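Local coordinates for protein glycoside hydrolase family 43 (Halothermothrix orenii, PDB 4QQS) that is a thermostable glycosidase with alpha-L-arabinofuranosidase activity, built as a five-bladed beta-propeller and probably acting on plant polysaccharides such as xylan, at residues Y27-A31 with P106-F110; Y140-S146 with W191-P197; I155-Q161 with P174-P180. All blocks are in the same frame, centred on the assembly; numbering follows the deposited sequence.

How the contacts relate
Contacts 1 and 2 are buried and lie on opposite sides of the chain's centre, with their own centres 24 Å apart, whereas contact 3 is only partly buried. Contact 1 joins two separate propeller sheets through a proline-tyrosine face contact and one hydroxyl-to-carbonyl bond. Contacts 2 and 3 share one mixed sheet, where strand 153-162 pairs with both strands of contact 2 and with strand 175-178. They touch directly: Tyr141 OH lies 2.6 Å from Gln161 OE1, a probable hydrogen bond. Contact 2, at the predicted catalytic glutamate, relies on apolar and sulfur-aromatic packing and water; contact 3 relies on backbone bonding across a bulge.

Contact 1: residues Y27-A31 with P106-F110; sequences YYLYA and PLGPF
Tyr28 lays the face of its ring on Pro106, and the fit can be followed outward along the side chain. CB turns toward the loop, and the first torsion (chi1 -58°) sets CG anti to the carbonyl carbon, which swings the ring out against the proline. At its base, Tyr28 CG lies 3.8 Å from Pro106 CB. This same CB stands 3.6 Å from the centroid of the Tyr28 ring and only 1° off the ring normal, a CH-pi contact almost exactly over the centre. On the flank, Tyr28 CD1 meets Leu107 CD2 at 3.7 Å, the methyl arriving at the ring edge near its plane. Further out, Tyr28 CZ is 3.4 Å from Pro106 CG, and Tyr28 OH stays 3.6 Å from that carbon. Without the ring, as with an alanine here, Pro106 would probably lose its CH-pi partner and Leu107 CD2 its edge contact, opening a gap between strand and loop.

Tyr30 supplies the polar link: its OH donates to Pro106 O at 2.7 Å, with the donor tilted 21° from the carbonyl plane. Phe110 touches this second ring obliquely, and Met85 packs against both aromatics. Strand 26-32 lies in one four-stranded antiparallel sheet, and the loop joins two strands of another, so this is a seam between blades of the GH43 five-bladed beta-propeller.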
loop_
_atom_site.group_PDB
_atom_site.type_symbol
_atom_site.label_atom_id
_atom_site.label_comp_id
_atom_site.label_asym_id
_atom_site.label_seq_id
_atom_site.Cartn_x
_atom_site.Cartn_y
_atom_site.Cartn_z
ATOM N N TYR A 27 4.692 13.440 -9.282
ATOM C CA TYR A 27 4.209 12.432 -8.358
ATOM C C TYR A 27 2.711 12.302 -8.466
ATOM O O TYR A 27 1.995 13.295 -8.526
ATOM C CB TYR A 27 4.580 12.808 -6.930
ATOM C CG TYR A 27 6.065 12.893 -6.691
ATOM C CD1 TYR A 27 6.756 14.072 -6.904
ATOM C CD2 TYR A 27 6.777 11.782 -6.271
ATOM C CE1 TYR A 27 8.119 14.155 -6.687
ATOM C CE2 TYR A 27 8.138 11.844 -6.036
ATOM C CZ TYR A 27 8.809 13.038 -6.256
ATOM O OH TYR A 27 10.165 13.159 -6.030
ATOM N N TYR A 28 2.261 11.054 -8.444
ATOM C CA TYR A 28 0.847 10.714 -8.550
ATOM C C TYR A 28 0.473 9.867 -7.353
ATOM O O TYR A 28 1.064 8.812 -7.129
ATOM C CB TYR A 28 0.565 9.961 -9.854
ATOM C CG TYR A 28 0.980 10.785 -11.039
ATOM C CD1 TYR A 28 0.124 11.732 -11.575
ATOM C CD2 TYR A 28 2.249 10.664 -11.594
ATOM C CE1 TYR A 28 0.502 12.514 -12.644
ATOM C CE2 TYR A 28 2.647 11.450 -12.658
ATOM C CZ TYR A 28 1.768 12.375 -13.187
ATOM O OH TYR A 28 2.164 13.156 -14.262
ATOM N N LEU A 29 -0.472 10.374 -6.569
ATOM C CA LEU A 29 -0.982 9.702 -5.398
ATOM C C LEU A 29 -2.345 9.124 -5.714
ATOM O O LEU A 29 -3.228 9.838 -6.170
ATOM C CB LEU A 29 -1.109 10.717 -4.259
ATOM C CG LEU A 29 -2.015 10.354 -3.074
ATOM C CD1 LEU A 29 -1.321 9.325 -2.273
ATOM C CD2 LEU A 29 -2.345 11.549 -2.217
ATOM N N TYR A 30 -2.505 7.831 -5.459
ATOM C CA TYR A 30 -3.765 7.120 -5.611
ATOM C C TYR A 30 -4.115 6.583 -4.235
ATOM O O TYR A 30 -3.230 6.136 -3.516
ATOM C CB TYR A 30 -3.622 5.958 -6.602
ATOM C CG TYR A 30 -2.986 6.330 -7.923
ATOM C CD1 TYR A 30 -1.609 6.364 -8.064
ATOM C CD2 TYR A 30 -3.757 6.658 -9.027
ATOM C CE1 TYR A 30 -1.012 6.701 -9.254
ATOM C CE2 TYR A 30 -3.161 6.997 -10.235
ATOM C CZ TYR A 30 -1.781 7.018 -10.334
ATOM O OH TYR A 30 -1.140 7.351 -11.501
ATOM N N ALA A 31 -5.383 6.598 -3.852
ATOM C CA ALA A 31 -5.761 6.176 -2.512
ATOM C C ALA A 31 -7.160 5.612 -2.486
ATOM O O ALA A 31 -7.990 5.922 -3.345
ATOM C CB ALA A 31 -5.664 7.349 -1.527
ATOM N N PRO A 106 -0.852 8.585 -16.406
ATOM C CA PRO A 106 -1.014 8.362 -14.963
ATOM C C PRO A 106 -2.322 8.910 -14.404
ATOM O O PRO A 106 -2.763 8.466 -13.353
ATOM C CB PRO A 106 0.186 9.096 -14.356
ATOM C CG PRO A 106 0.557 10.111 -15.375
ATOM C CD PRO A 106 0.298 9.458 -16.696
ATOM N N LEU A 107 -2.944 9.869 -15.081
ATOM C CA LEU A 107 -4.208 10.431 -14.602
ATOM C C LEU A 107 -5.432 9.685 -15.114
ATOM O O LEU A 107 -6.564 10.045 -14.779
ATOM C CB LEU A 107 -4.306 11.911 -14.975
ATOM C CG LEU A 107 -3.214 12.793 -14.369
ATOM C CD1 LEU A 107 -3.380 14.216 -14.863
ATOM C CD2 LEU A 107 -3.221 12.751 -12.835
ATOM N N GLY A 108 -5.215 8.648 -15.918
ATOM C CA GLY A 108 -6.311 7.846 -16.418
ATOM C C GLY A 108 -6.893 8.384 -17.714
ATOM O O GLY A 108 -6.310 9.265 -18.347
ATOM N N PRO A 109 -8.050 7.856 -18.127
ATOM C CA PRO A 109 -8.819 6.834 -17.417
ATOM C C PRO A 109 -8.173 5.460 -17.497
ATOM O O PRO A 109 -7.710 5.039 -18.555
ATOM C CB PRO A 109 -10.161 6.837 -18.149
ATOM C CG PRO A 109 -9.832 7.277 -19.530
ATOM C CD PRO A 109 -8.713 8.260 -19.380
ATOM N N PHE A 110 -8.152 4.762 -16.370
ATOM C CA PHE A 110 -7.732 3.374 -16.349
ATOM C C PHE A 110 -8.896 2.484 -16.775
ATOM O O PHE A 110 -10.049 2.703 -16.377
ATOM C CB PHE A 110 -7.228 2.982 -14.954
ATOM C CG PHE A 110 -5.837 3.475 -14.661
ATOM C CD1 PHE A 110 -5.596 4.800 -14.332
ATOM C CD2 PHE A 110 -4.753 2.617 -14.733
ATOM C CE1 PHE A 110 -4.307 5.248 -14.086
ATOM C CE2 PHE A 110 -3.476 3.061 -14.476
ATOM C CZ PHE A 110 -3.255 4.374 -14.158
#

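Contact 2: residues Y140-S146 with W191-P197; sequences YYVKDCS and WQWNEGP
Val142 and Cys145 pack against the strand that carries Glu195, the predicted proton donor of the GH43 active site. One methyl of Val142 does most of the work there: CG2, anti to the carbonyl carbon, reaches Glu195 CA at 3.7 Å and also touches Glu195 CB, packing against the start of the acid's side chain. Further along, Tyr140 CB rests on Pro197 CG at 3.9 Å.

At the other end Cys145 SG touches two indoles. Its chi1 of 60° places SG between the backbone N and the carbonyl carbon, where it meets Trp191 CE3 at 3.6 Å. It lies 85° off the normal of the six-membered ring, hence at the edge. Trp193 receives the sulfur obliquely instead, SG being 3.4 Å from its NE1.

Polar linkage runs through water. One water donates to Asp144 OD1 and, at 2.7 Å, to Glu195 OE1, while Tyr220 OH bonds OE2. Asp144 is itself fixed by an Asx turn, in which Ser146 N donates to OD2 at 3.0 Å from above the carboxylate plane; Ser146 OG adds a second bond on the anti lone pair.

The axes of segments 140-143 and 191-197 approach to 6.9 Å and run at 148°. The two are not paired directly: strand 153-162 pairs with both, antiparallel to 137-143 and parallel to 191-202, while Asp126 on strand 124-131 packs against Val142 and Glu195.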
loop_
_atom_site.group_PDB
_atom_site.type_symbol
_atom_site.label_atom_id
_atom_site.label_comp_id
_atom_site.label_asym_id
_atom_site.label_seq_id
_atom_site.Cartn_x
_atom_site.Cartn_y
_atom_site.Cartn_z
ATOM N N TYR A 140 2.387 -9.414 -4.384
ATOM C CA TYR A 140 2.167 -9.630 -2.959
ATOM C C TYR A 140 0.730 -9.221 -2.702
ATOM O O TYR A 140 0.291 -8.205 -3.199
ATOM C CB TYR A 140 3.141 -8.751 -2.140
ATOM C CG TYR A 140 4.574 -9.135 -2.360
ATOM C CD1 TYR A 140 5.291 -8.651 -3.442
ATOM C CD2 TYR A 140 5.208 -10.016 -1.511
ATOM C CE1 TYR A 140 6.593 -9.062 -3.682
ATOM C CE2 TYR A 140 6.516 -10.422 -1.729
ATOM C CZ TYR A 140 7.207 -9.946 -2.824
ATOM O OH TYR A 140 8.483 -10.337 -3.111
ATOM N N TYR A 141 -0.012 -10.024 -1.951
ATOM C CA TYR A 141 -1.417 -9.725 -1.737
ATOM C C TYR A 141 -1.886 -10.338 -0.433
ATOM O O TYR A 141 -1.224 -11.191 0.142
ATOM C CB TYR A 141 -2.262 -10.221 -2.915
ATOM C CG TYR A 141 -2.133 -11.703 -3.191
ATOM C CD1 TYR A 141 -2.980 -12.616 -2.603
ATOM C CD2 TYR A 141 -1.147 -12.194 -4.035
ATOM C CE1 TYR A 141 -2.867 -13.972 -2.860
ATOM C CE2 TYR A 141 -1.020 -13.555 -4.289
ATOM C CZ TYR A 141 -1.888 -14.437 -3.706
ATOM O OH TYR A 141 -1.798 -15.801 -3.924
ATOM N N VAL A 142 -3.049 -9.894 0.019
ATOM C CA VAL A 142 -3.592 -10.306 1.299
ATOM C C VAL A 142 -4.773 -11.249 1.103
ATOM O O VAL A 142 -5.714 -10.944 0.370
ATOM C CB VAL A 142 -4.048 -9.085 2.112
ATOM C CG1 VAL A 142 -4.769 -9.498 3.378
ATOM C CG2 VAL A 142 -2.836 -8.211 2.451
ATOM N N LYS A 143 -4.701 -12.395 1.778
ATOM C CA LYS A 143 -5.841 -13.292 1.967
ATOM C C LYS A 143 -6.550 -12.778 3.212
ATOM O O LYS A 143 -6.056 -12.912 4.315
ATOM C CB LYS A 143 -5.343 -14.731 2.124
ATOM C CG LYS A 143 -6.423 -15.797 2.100
ATOM C CD LYS A 143 -5.818 -17.209 2.225
ATOM C CE LYS A 143 -6.840 -18.283 1.921
ATOM N NZ LYS A 143 -6.383 -19.646 2.219
ATOM N N ASP A 144 -7.666 -12.081 2.976
ATOM C CA ASP A 144 -8.262 -11.212 3.976
ATOM C C ASP A 144 -8.976 -11.954 5.101
ATOM O O ASP A 144 -9.685 -12.940 4.881
ATOM C CB ASP A 144 -9.240 -10.264 3.283
ATOM C CG ASP A 144 -9.800 -9.209 4.216
ATOM O OD1 ASP A 144 -9.050 -8.285 4.588
ATOM O OD2 ASP A 144 -11.000 -9.314 4.554
ATOM N N CYS A 145 -8.799 -11.437 6.315
ATOM C CA CYS A 145 -9.420 -11.962 7.528
ATOM C C CYS A 145 -10.926 -12.193 7.441
ATOM O O CYS A 145 -11.422 -13.076 8.134
ATOM C CB CYS A 145 -9.115 -11.024 8.695
ATOM S SG CYS A 145 -9.712 -9.355 8.474
ATOM N N SER A 146 -11.641 -11.435 6.609
ATOM C CA SER A 146 -13.087 -11.582 6.516
ATOM C C SER A 146 -13.487 -13.014 6.219
ATOM O O SER A 146 -14.522 -13.448 6.700
ATOM C CB SER A 146 -13.663 -10.650 5.445
ATOM O OG SER A 146 -13.102 -10.893 4.171
ATOM N N TRP A 191 -9.136 -11.131 15.948
ATOM C CA TRP A 191 -8.900 -10.673 14.586
ATOM C C TRP A 191 -7.469 -10.174 14.554
ATOM O O TRP A 191 -7.058 -9.417 15.450
ATOM C CB TRP A 191 -9.873 -9.537 14.236
ATOM C CG TRP A 191 -11.279 -10.010 14.058
ATOM C CD1 TRP A 191 -12.143 -10.403 15.037
ATOM C CD2 TRP A 191 -11.981 -10.156 12.819
ATOM N NE1 TRP A 191 -13.331 -10.801 14.482
ATOM C CE2 TRP A 191 -13.261 -10.663 13.120
ATOM C CE3 TRP A 191 -11.654 -9.912 11.484
ATOM C CZ2 TRP A 191 -14.210 -10.941 12.131
ATOM C CZ3 TRP A 191 -12.595 -10.184 10.512
ATOM C CH2 TRP A 191 -13.849 -10.699 10.836
ATOM N N GLN A 192 -6.717 -10.565 13.527
ATOM C CA GLN A 192 -5.294 -10.230 13.424
ATOM C C GLN A 192 -4.946 -9.920 11.983
ATOM O O GLN A 192 -5.456 -10.564 11.060
ATOM C CB GLN A 192 -4.427 -11.394 13.912
ATOM C CG GLN A 192 -4.717 -11.809 15.345
ATOM C CD GLN A 192 -3.849 -12.931 15.826
ATOM O OE1 GLN A 192 -2.793 -13.200 15.259
ATOM N NE2 GLN A 192 -4.270 -13.565 16.915
ATOM N N TRP A 193 -4.072 -8.938 11.786
ATOM C CA TRP A 193 -3.735 -8.475 10.449
ATOM C C TRP A 193 -2.250 -8.341 10.178
ATOM O O TRP A 193 -1.521 -7.733 10.962
ATOM C CB TRP A 193 -4.310 -7.073 10.202
ATOM C CG TRP A 193 -5.783 -6.940 10.284
ATOM C CD1 TRP A 193 -6.666 -6.950 9.262
ATOM C CD2 TRP A 193 -6.553 -6.720 11.485
ATOM N NE1 TRP A 193 -7.936 -6.742 9.747
ATOM C CE2 TRP A 193 -7.892 -6.610 11.111
ATOM C CE3 TRP A 193 -6.216 -6.599 12.844
ATOM C CZ2 TRP A 193 -8.912 -6.402 12.048
ATOM C CZ3 TRP A 193 -7.213 -6.382 13.764
ATOM C CH2 TRP A 193 -8.543 -6.297 13.364
ATOM N N ASN A 194 -1.837 -8.851 9.018
ATOM C CA ASN A 194 -0.685 -8.318 8.292
ATOM C C ASN A 194 -1.236 -7.924 6.924
ATOM O O ASN A 194 -1.788 -8.774 6.206
ATOM C CB ASN A 194 0.442 -9.339 8.079
ATOM C CG ASN A 194 1.331 -9.621 9.298
ATOM O OD1 ASN A 194 2.213 -10.470 9.190
ATOM N ND2 ASN A 194 1.134 -8.938 10.420
ATOM N N GLU A 195 -1.104 -6.649 6.570
ATOM C CA GLU A 195 -1.683 -6.181 5.320
ATOM C C GLU A 195 -0.835 -5.061 4.739
ATOM O O GLU A 195 0.208 -4.708 5.270
ATOM C CB GLU A 195 -3.161 -5.802 5.496
ATOM C CG GLU A 195 -3.375 -4.627 6.424
ATOM C CD GLU A 195 -4.850 -4.302 6.700
ATOM O OE1 GLU A 195 -5.754 -5.001 6.202
ATOM O OE2 GLU A 195 -5.107 -3.313 7.420
ATOM N N GLY A 196 -1.256 -4.537 3.603
ATOM C CA GLY A 196 -0.523 -3.445 2.995
ATOM C C GLY A 196 0.948 -3.673 2.684
ATOM O O GLY A 196 1.780 -2.807 2.968
ATOM N N PRO A 197 1.299 -4.790 2.038
ATOM C CA PRO A 197 2.711 -4.991 1.674
ATOM C C PRO A 197 3.231 -3.955 0.681
ATOM O O PRO A 197 2.509 -3.551 -0.234
ATOM C CB PRO A 197 2.714 -6.382 1.028
ATOM C CG PRO A 197 1.311 -6.559 0.512
ATOM C CD PRO A 197 0.438 -5.883 1.551
HETATM O O HOH W 1 -6.551 -7.472 5.467
HETATM O O HOH W 2 -9.695 -6.548 6.886
#

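Contact 3: residues I155-Q161 with P174-P180; sequences ISQIYVQ and PVLAIQP
Ile158 faces both Ala177 and Ile178, a classic beta bulge in the antiparallel pairing of strands 153-162 and 175-178 at the flank of a propeller sheet. The backbone bonds give the evidence. Ile158 O accepts from two donors, Ala177 N at 2.8 Å and Ile178 N at 3.2 Å, and Ile158 N in turn donates to Ile178 O. Beyond the bulge the register has moved by one residue, and Val160 and Val175 form a second hydrogen-bonded pair, with Val160 N bound to Val175 O at 2.9 Å. Between these pairs Tyr159 stands opposite Leu176 in a non-hydrogen-bonded pair, and Tyr159 CA makes a CA-H...O contact with Val175 O.

Apolar contacts accompany these bonds. Ile158 and Ile178 lie side by side pointing the same way, their CD1 methyls 3.9 Å apart, with Tyr210 packed against both. Val160 and Val175 pair in like manner on the same face. The Tyr159 and Leu176 side chains diverge at the bulge, yet Leu176 CD1 reaches over one face of the Tyr159 ring, 4.1 Å from the centroid and 17° off the normal, offset toward the rim. Pro174 CB touches Tyr159 CD2 at 3.7 Å, and at the far end Ile155 CG1 slides past Pro180 CD.

The side-chain polar bonds centre on Gln157. With CG anti to its carbonyl carbon (chi1 -56°) and the chain extended beyond, its amide lies beside that of Gln179, their planes 40° apart. Gln157 NE2 donates to Gln179 OE1 at 2.9 Å, from above the acceptor's carbonyl plane. The other end of the amide is gripped as well: Gln157 OE1 accepts from Asn148 ND2 and, at 2.8 Å, from Tyr159 OH, which stands above its carbonyl plane.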
loop_
_atom_site.group_PDB
_atom_site.type_symbol
_atom_site.label_atom_id
_atom_site.label_comp_id
_atom_site.label_asym_id
_atom_site.label_seq_id
_atom_site.Cartn_x
_atom_site.Cartn_y
_atom_site.Cartn_z
ATOM N N ILE A 155 -7.821 -13.972 10.291
ATOM C CA ILE A 155 -6.438 -13.556 10.117
ATOM C C ILE A 155 -6.146 -13.158 8.682
ATOM O O ILE A 155 -6.448 -13.906 7.745
ATOM C CB ILE A 155 -5.475 -14.678 10.619
ATOM C CG1 ILE A 155 -4.020 -14.220 10.614
ATOM C CG2 ILE A 155 -5.671 -15.977 9.863
ATOM C CD1 ILE A 155 -3.116 -15.109 11.471
ATOM N N SER A 156 -5.581 -11.964 8.517
ATOM C CA SER A 156 -5.079 -11.521 7.225
ATOM C C SER A 156 -3.625 -11.925 7.072
ATOM O O SER A 156 -2.786 -11.580 7.908
ATOM C CB SER A 156 -5.234 -10.012 7.054
ATOM O OG SER A 156 -6.596 -9.670 6.863
ATOM N N GLN A 157 -3.347 -12.689 6.020
ATOM C CA GLN A 157 -2.013 -13.187 5.688
ATOM C C GLN A 157 -1.551 -12.589 4.366
ATOM O O GLN A 157 -2.373 -12.372 3.473
ATOM C CB GLN A 157 -2.051 -14.703 5.499
ATOM C CG GLN A 157 -2.595 -15.515 6.650
ATOM C CD GLN A 157 -2.710 -16.969 6.236
ATOM O OE1 GLN A 157 -3.430 -17.287 5.292
ATOM N NE2 GLN A 157 -1.955 -17.845 6.887
ATOM N N ILE A 158 -0.245 -12.350 4.236
ATOM C CA ILE A 158 0.323 -11.900 2.973
ATOM C C ILE A 158 0.964 -13.065 2.239
ATOM O O ILE A 158 1.816 -13.748 2.804
ATOM C CB ILE A 158 1.333 -10.764 3.194
ATOM C CG1 ILE A 158 0.620 -9.528 3.750
ATOM C CG2 ILE A 158 2.070 -10.415 1.898
ATOM C CD1 ILE A 158 1.549 -8.482 4.357
ATOM N N TYR A 159 0.520 -13.267 1.000
ATOM C CA TYR A 159 1.053 -14.255 0.084
ATOM C C TYR A 159 1.811 -13.558 -1.034
ATOM O O TYR A 159 1.615 -12.376 -1.303
ATOM C CB TYR A 159 -0.089 -15.101 -0.510
ATOM C CG TYR A 159 -0.675 -16.079 0.468
ATOM C CD1 TYR A 159 -1.632 -15.677 1.395
ATOM C CD2 TYR A 159 -0.260 -17.402 0.492
ATOM C CE1 TYR A 159 -2.158 -16.545 2.319
ATOM C CE2 TYR A 159 -0.787 -18.292 1.421
ATOM C CZ TYR A 159 -1.731 -17.854 2.327
ATOM O OH TYR A 159 -2.244 -18.741 3.244
ATOM N N VAL A 160 2.660 -14.327 -1.704
ATOM C CA VAL A 160 3.369 -13.864 -2.882
ATOM C C VAL A 160 3.333 -14.931 -3.959
ATOM O O VAL A 160 3.413 -16.129 -3.680
ATOM C CB VAL A 160 4.837 -13.463 -2.557
ATOM C CG1 VAL A 160 5.616 -14.606 -1.914
ATOM C CG2 VAL A 160 5.560 -12.942 -3.795
ATOM N N GLN A 161 3.205 -14.481 -5.203
ATOM C CA GLN A 161 3.461 -15.321 -6.365
ATOM C C GLN A 161 4.208 -14.534 -7.420
ATOM O O GLN A 161 3.991 -13.342 -7.615
ATOM C CB GLN A 161 2.154 -15.854 -6.969
ATOM C CG GLN A 161 1.512 -16.918 -6.102
ATOM C CD GLN A 161 0.165 -17.369 -6.593
ATOM O OE1 GLN A 161 -0.872 -16.840 -6.172
ATOM N NE2 GLN A 161 0.159 -18.355 -7.480
ATOM N N PRO A 174 0.352 -20.394 -4.384
ATOM C CA PRO A 174 0.611 -19.246 -3.509
ATOM C C PRO A 174 1.641 -19.601 -2.450
ATOM O O PRO A 174 1.602 -20.690 -1.888
ATOM C CB PRO A 174 -0.753 -18.972 -2.874
ATOM C CG PRO A 174 -1.741 -19.567 -3.831
ATOM C CD PRO A 174 -1.063 -20.792 -4.356
ATOM N N VAL A 175 2.562 -18.676 -2.190
ATOM C CA VAL A 175 3.558 -18.864 -1.161
ATOM C C VAL A 175 3.221 -17.924 0.000
ATOM O O VAL A 175 3.145 -16.715 -0.190
ATOM C CB VAL A 175 4.978 -18.558 -1.694
ATOM C CG1 VAL A 175 6.016 -18.775 -0.605
ATOM C CG2 VAL A 175 5.294 -19.415 -2.896
ATOM N N LEU A 176 2.991 -18.466 1.195
ATOM C CA LEU A 176 2.795 -17.618 2.360
ATOM C C LEU A 176 4.076 -16.840 2.626
ATOM O O LEU A 176 5.146 -17.435 2.733
ATOM C CB LEU A 176 2.417 -18.471 3.578
ATOM C CG LEU A 176 2.226 -17.698 4.874
ATOM C CD1 LEU A 176 1.088 -16.680 4.782
ATOM C CD2 LEU A 176 1.991 -18.676 6.020
ATOM N N ALA A 177 3.960 -15.522 2.709
ATOM C CA ALA A 177 5.101 -14.667 3.019
ATOM C C ALA A 177 5.159 -14.412 4.517
ATOM O O ALA A 177 6.082 -14.877 5.186
ATOM C CB ALA A 177 5.043 -13.374 2.232
ATOM N N ILE A 178 4.151 -13.725 5.055
ATOM C CA ILE A 178 4.090 -13.411 6.477
ATOM C C ILE A 178 2.652 -13.437 6.956
ATOM O O ILE A 178 1.712 -13.209 6.197
ATOM C CB ILE A 178 4.736 -12.054 6.833
ATOM C CG1 ILE A 178 4.077 -10.900 6.086
ATOM C CG2 ILE A 178 6.231 -12.092 6.592
ATOM C CD1 ILE A 178 4.535 -9.519 6.565
ATOM N N GLN A 179 2.499 -13.707 8.247
ATOM C CA GLN A 179 1.217 -13.599 8.925
ATOM C C GLN A 179 1.498 -13.146 10.348
ATOM O O GLN A 179 2.621 -13.292 10.840
ATOM C CB GLN A 179 0.466 -14.930 8.926
ATOM C CG GLN A 179 1.149 -15.997 9.747
ATOM C CD GLN A 179 0.439 -17.322 9.685
ATOM O OE1 GLN A 179 -0.761 -17.388 9.445
ATOM N NE2 GLN A 179 1.186 -18.394 9.886
ATOM N N PRO A 180 0.490 -12.601 11.045
ATOM C CA PRO A 180 0.716 -12.145 12.415
ATOM C C PRO A 180 1.451 -13.177 13.264
ATOM O O PRO A 180 1.044 -14.344 13.344
ATOM C CB PRO A 180 -0.704 -11.854 12.910
ATOM C CG PRO A 180 -1.376 -11.339 11.664
ATOM C CD PRO A 180 -0.847 -12.210 10.555
#